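Local atomic coordinates of 16 kDa salivary peptide (Culex quinquefasciatus, PDB entry 7KCG), a protein that is of unknown function but adopts a beta-trefoil fold and, as a mosquito salivary protein related to ricin-type lectins, may bind sugars. Residues Arg34-Asp42 and Thr118-Ala126. Numbering follows the deposited sequence.
Sequences RRHVSFCTD and TQGGTDWVA. With FMT (formic acid), chain C.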
ATOM      1  N   ARG A  34       5.143  13.396  -7.540  1.00 67.53           N
ATOM      2  CA  ARG A  34       4.280  12.598  -6.634  1.00 65.49           C
ATOM      3  C   ARG A  34       2.903  12.340  -7.262  1.00 68.02           C
ATOM      4  O   ARG A  34       2.226  13.312  -7.550  1.00 70.36           O
ATOM      5  CB  ARG A  34       4.182  13.335  -5.298  1.00 61.43           C
ATOM      6  CG  ARG A  34       5.434  13.269  -4.442  1.00 62.56           C
ATOM      7  CD  ARG A  34       5.516  14.441  -3.490  1.00 63.25           C
ATOM      8  NE  ARG A  34       6.822  14.496  -2.861  1.00 68.56           N
ATOM      9  CZ  ARG A  34       7.843  15.203  -3.322  1.00 73.95           C
ATOM     10  NH1 ARG A  34       7.707  15.925  -4.420  1.00 70.79           N
ATOM     11  NH2 ARG A  34       8.999  15.188  -2.685  1.00 67.50           N
ATOM     12  N   ARG A  35       2.526  11.079  -7.483  1.00 60.77           N
ATOM     13  CA  ARG A  35       1.185  10.714  -8.007  1.00 59.38           C
ATOM     14  C   ARG A  35       0.346  10.145  -6.867  1.00 60.70           C
ATOM     15  O   ARG A  35       0.903   9.519  -5.977  1.00 49.43           O
ATOM     16  CB  ARG A  35       1.269   9.702  -9.150  1.00 64.44           C
ATOM     17  CG  ARG A  35      -0.061   9.173  -9.664  1.00 66.35           C
ATOM     18  CD  ARG A  35       0.062   8.084 -10.709  1.00 66.70           C
ATOM     19  NE  ARG A  35       1.224   8.268 -11.553  1.00 74.91           N
ATOM     20  CZ  ARG A  35       1.256   9.042 -12.627  1.00 82.11           C
ATOM     21  NH1 ARG A  35       0.175   9.705 -12.995  1.00 81.48           N
ATOM     22  NH2 ARG A  35       2.368   9.150 -13.327  1.00 81.10           N
ATOM     23  N   HIS A  36      -0.959  10.370  -6.902  1.00 61.51           N
ATOM     24  CA  HIS A  36      -1.829   9.950  -5.782  1.00 65.54           C
ATOM     25  C   HIS A  36      -2.209   8.482  -5.900  1.00 57.62           C
ATOM     26  O   HIS A  36      -1.992   7.901  -6.955  1.00 58.81           O
ATOM     27  CB  HIS A  36      -3.064  10.843  -5.759  1.00 67.49           C
ATOM     28  CG  HIS A  36      -2.879  12.099  -4.978  1.00 70.01           C
ATOM     29  ND1 HIS A  36      -3.064  13.346  -5.533  1.00 73.50           N
ATOM     30  CD2 HIS A  36      -2.534  12.304  -3.691  1.00 63.81           C
ATOM     31  CE1 HIS A  36      -2.842  14.264  -4.618  1.00 73.50           C
ATOM     32  NE2 HIS A  36      -2.512  13.652  -3.483  1.00 69.26           N
ATOM     33  N   VAL A  37      -2.753   7.925  -4.829  1.00 60.44           N
ATOM     34  CA  VAL A  37      -3.211   6.540  -4.856  1.00 63.60           C
ATOM     35  C   VAL A  37      -4.713   6.517  -4.619  1.00 63.65           C
ATOM     36  O   VAL A  37      -5.270   7.386  -3.938  1.00 65.01           O
ATOM     37  CB  VAL A  37      -2.499   5.654  -3.816  1.00 57.27           C
ATOM     38  CG1 VAL A  37      -1.026   5.514  -4.153  1.00 56.08           C
ATOM     39  CG2 VAL A  37      -2.677   6.234  -2.429  1.00 56.38           C
ATOM     40  N   SER A  38      -5.364   5.505  -5.179  1.00 57.51           N
ATOM     41  CA  SER A  38      -6.813   5.437  -5.114  1.00 60.86           C
ATOM     42  C   SER A  38      -7.248   3.973  -5.123  1.00 57.84           C
ATOM     43  O   SER A  38      -6.449   3.066  -4.858  1.00 52.16           O
ATOM     44  CB  SER A  38      -7.426   6.250  -6.265  1.00 68.13           C
ATOM     45  OG  SER A  38      -8.754   6.597  -5.948  1.00 68.89           O
ATOM     46  N   PHE A  39      -8.523   3.777  -5.430  1.00 71.90           N
ATOM     47  CA  PHE A  39      -9.102   2.420  -5.474  1.00 69.62           C
ATOM     48  C   PHE A  39      -9.775   2.203  -6.824  1.00 80.45           C
ATOM     49  O   PHE A  39     -10.040   3.173  -7.537  1.00 86.77           O
ATOM     50  CB  PHE A  39     -10.123   2.245  -4.356  1.00 66.09           C
ATOM     51  CG  PHE A  39      -9.562   2.102  -2.971  1.00 62.49           C
ATOM     52  CD1 PHE A  39      -9.036   0.897  -2.546  1.00 58.06           C
ATOM     53  CD2 PHE A  39      -9.583   3.166  -2.092  1.00 58.98           C
ATOM     54  CE1 PHE A  39      -8.523   0.763  -1.269  1.00 50.61           C
ATOM     55  CE2 PHE A  39      -9.066   3.031  -0.818  1.00 58.11           C
ATOM     56  CZ  PHE A  39      -8.539   1.830  -0.409  1.00 52.23           C
ATOM     57  N   CYS A  40     -10.000   0.942  -7.170  1.00 68.44           N
ATOM     58  CA  CYS A  40     -10.683   0.585  -8.437  1.00 74.18           C
ATOM     59  C   CYS A  40     -11.451  -0.726  -8.230  1.00 71.90           C
ATOM     60  O   CYS A  40     -11.013  -1.531  -7.412  1.00 65.86           O
ATOM     61  CB  CYS A  40      -9.696   0.448  -9.583  1.00 77.04           C
ATOM     62  SG  CYS A  40     -10.395   0.837 -11.209  1.00 97.38           S
ATOM     63  N   THR A  41     -12.542  -0.934  -8.968  1.00 75.00           N
ATOM     64  CA  THR A  41     -13.417  -2.110  -8.789  1.00 69.36           C
ATOM     65  C   THR A  41     -12.715  -3.317  -9.384  1.00 70.64           C
ATOM     66  O   THR A  41     -12.789  -4.399  -8.804  1.00 71.27           O
ATOM     67  CB  THR A  41     -14.774  -1.804  -9.441  1.00 76.84           C
ATOM     68  OG1 THR A  41     -15.440  -0.831  -8.637  1.00 79.43           O
ATOM     69  CG2 THR A  41     -15.665  -3.013  -9.619  1.00 78.73           C
ATOM     70  N   ASP A  42     -12.057  -3.112 -10.513  1.00 77.05           N
ATOM     71  CA  ASP A  42     -11.362  -4.224 -11.176  1.00 79.17           C
ATOM     72  C   ASP A  42      -9.965  -4.377 -10.562  1.00 77.55           C
ATOM     73  O   ASP A  42      -9.420  -3.388 -10.062  1.00 75.21           O
ATOM     74  N   THR A 118      -7.835   3.176   4.882  1.00 46.02           N
ATOM     75  CA  THR A 118      -8.804   3.976   4.146  1.00 49.38           C
ATOM     76  C   THR A 118     -10.035   4.193   5.004  1.00 54.39           C
ATOM     77  O   THR A 118     -10.425   3.324   5.791  1.00 46.62           O
ATOM     78  CB  THR A 118      -9.210   3.344   2.807  1.00 48.88           C
ATOM     79  OG1 THR A 118     -10.022   4.276   2.073  1.00 49.36           O
ATOM     80  CG2 THR A 118      -9.993   2.057   3.015  1.00 48.49           C
ATOM     81  N   GLN A 119     -10.690   5.324   4.761  1.00 57.26           N
ATOM     82  CA  GLN A 119     -11.851   5.689   5.596  1.00 65.89           C
ATOM     83  C   GLN A 119     -13.041   4.791   5.311  1.00 65.83           C
ATOM     84  O   GLN A 119     -13.554   4.169   6.249  1.00 71.73           O
ATOM     85  CB  GLN A 119     -12.238   7.139   5.332  1.00 66.54           C
ATOM     86  CG  GLN A 119     -12.890   7.806   6.531  1.00 74.78           C
ATOM     87  CD  GLN A 119     -11.967   7.872   7.722  1.00 76.58           C
ATOM     88  OE1 GLN A 119     -10.932   8.531   7.690  1.00 78.66           O
ATOM     89  NE2 GLN A 119     -12.347   7.199   8.794  1.00 76.17           N
ATOM     90  N   GLY A 120     -13.497   4.788   4.082  1.00 69.82           N
ATOM     91  CA  GLY A 120     -14.715   4.035   3.777  1.00 72.67           C
ATOM     92  C   GLY A 120     -15.570   4.789   2.790  1.00 75.68           C
ATOM     93  O   GLY A 120     -16.079   5.838   3.149  1.00 84.64           O
ATOM     94  N   GLY A 121     -15.660   4.293   1.560  1.00 90.11           N
ATOM     95  CA  GLY A 121     -16.461   4.946   0.505  1.00 96.66           C
ATOM     96  C   GLY A 121     -15.696   6.111  -0.068  1.00 95.17           C
ATOM     97  O   GLY A 121     -16.222   6.777  -0.970  1.00 97.78           O
ATOM     98  N   THR A 122     -14.488   6.330   0.442  1.00 91.07           N
ATOM     99  CA  THR A 122     -13.639   7.452   0.009  1.00 83.57           C
ATOM    100  C   THR A 122     -12.565   6.882  -0.887  1.00 81.68           C
ATOM    101  O   THR A 122     -12.131   5.755  -0.613  1.00 77.99           O
ATOM    102  CB  THR A 122     -12.927   8.046   1.221  1.00 82.79           C
ATOM    103  OG1 THR A 122     -13.758   7.796   2.351  1.00 91.11           O
ATOM    104  CG2 THR A 122     -12.688   9.532   1.095  1.00 75.10           C
ATOM    105  N   ASP A 123     -12.206   7.600  -1.937  1.00 70.90           N
ATOM    106  CA  ASP A 123     -11.109   7.205  -2.806  1.00 67.24           C
ATOM    107  C   ASP A 123      -9.761   7.672  -2.272  1.00 60.42           C
ATOM    108  O   ASP A 123      -8.748   7.552  -2.969  1.00 61.63           O
ATOM    109  CB  ASP A 123     -11.347   7.720  -4.226  1.00 74.44           C
ATOM    110  CG  ASP A 123     -12.271   6.810  -5.021  1.00 80.56           C
ATOM    111  OD1 ASP A 123     -13.341   6.441  -4.491  1.00 79.27           O
ATOM    112  OD2 ASP A 123     -11.925   6.459  -6.171  1.00 82.80           O
ATOM    113  N   TRP A 124      -9.732   8.192  -1.044  1.00 50.19           N
ATOM    114  CA  TRP A 124      -8.513   8.675  -0.424  1.00 48.61           C
ATOM    115  C   TRP A 124      -7.907   7.571   0.436  1.00 47.04           C
ATOM    116  O   TRP A 124      -8.624   6.859   1.154  1.00 48.03           O
ATOM    117  CB  TRP A 124      -8.792   9.918   0.427  1.00 51.42           C
ATOM    118  CG  TRP A 124      -9.331  11.088  -0.379  1.00 51.88           C
ATOM    119  CD1 TRP A 124      -9.143  11.309  -1.708  1.00 51.29           C
ATOM    120  CD2 TRP A 124     -10.171  12.161   0.092  1.00 54.38           C
ATOM    121  NE1 TRP A 124      -9.800  12.459  -2.095  1.00 53.23           N
ATOM    122  CE2 TRP A 124     -10.432  13.001  -1.007  1.00 55.14           C
ATOM    123  CE3 TRP A 124     -10.719  12.491   1.340  1.00 56.10           C
ATOM    124  CZ2 TRP A 124     -11.216  14.162  -0.902  1.00 57.54           C
ATOM    125  CZ3 TRP A 124     -11.500  13.643   1.446  1.00 61.54           C
ATOM    126  CH2 TRP A 124     -11.740  14.466   0.326  1.00 59.18           C
ATOM    127  N   VAL A 125      -6.586   7.430   0.337  1.00 52.69           N
ATOM    128  CA  VAL A 125      -5.791   6.472   1.102  1.00 46.64           C
ATOM    129  C   VAL A 125      -4.882   7.269   2.021  1.00 47.87           C
ATOM    130  O   VAL A 125      -4.447   8.377   1.681  1.00 47.08           O
ATOM    131  CB  VAL A 125      -4.969   5.556   0.172  1.00 42.82           C
ATOM    132  CG1 VAL A 125      -4.172   4.492   0.963  1.00 40.66           C
ATOM    133  CG2 VAL A 125      -5.859   4.920  -0.880  1.00 46.79           C
ATOM    134  N   ALA A 126      -4.600   6.709   3.191  1.00 48.93           N
ATOM    135  CA  ALA A 126      -3.729   7.351   4.162  1.00 49.44           C
ATOM    136  C   ALA A 126      -2.998   6.280   4.961  1.00 47.65           C
ATOM    137  O   ALA A 126      -3.005   5.093   4.610  1.00 46.43           O
ATOM    138  CB  ALA A 126      -4.537   8.285   5.069  1.00 57.01           C
TER
HETATM  139  C   FMT C 302       8.159  13.295   0.606  1.00 50.39           C
HETATM  140  O1  FMT C 302       8.361  13.120   1.789  1.00 49.97           O
HETATM  141  O2  FMT C 302       7.193  13.989   0.102  1.00 54.91           O
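The ring of Phe-39 has Trp-124 O and Asp-123 CA at its edge, near the ring plane. Thr-118 OG1, Val-125 CG2 and Thr-122 O approach it obliquely. The guanidinium of Arg-34, well away from the hairpin, has a formic acid at its edge, and NE donates to O2 of that molecule. The acid probably comes from the crystallisation liquor, and Ser-69 and Gln-70 also bind it. The setting is a beta-trefoil: strand 34-40 packs against the hairpin of strands 115-118 and 125-128, near the loop that joins them. CE2 of Phe-39 lies 3.3 Å from OG1 of Thr-118 and 3.7 Å from CG2 of Val-125. The neighbouring CZ packs on CB and CG2 of Thr-118. The ring and the Thr-118 side chain meet head-on. Arg-21 and Asn-16 of strand 12-16 also touch Phe-39.

Thr-118 OG1 donates a hydrogen bond to Trp-124 O (3.1 Å), with the donor tilted 22° from the carbonyl plane. This bond joins the two sides of the hairpin loop beside the ring. The side chains of Val-37 and Val-125 lie roughly perpendicular. CG2 of Val-37 meets CB of Val-125 at 3.5 Å, and Val-78 and Leu-80 of strand 76-81 also touch Val-37.

Asp-123 is partly exposed, and its OD1 forms a salt bridge with Arg-21. Ser-38 provides the cross-segment hydrogen bond. A chi1 of -159° sets its OG beside its own carbonyl carbon, within reach of Asp-123. There OG donates to Asp-123 O at 3.1 Å, in the carbonyl plane and on a lone pair, with a C=O...OG angle of 124°.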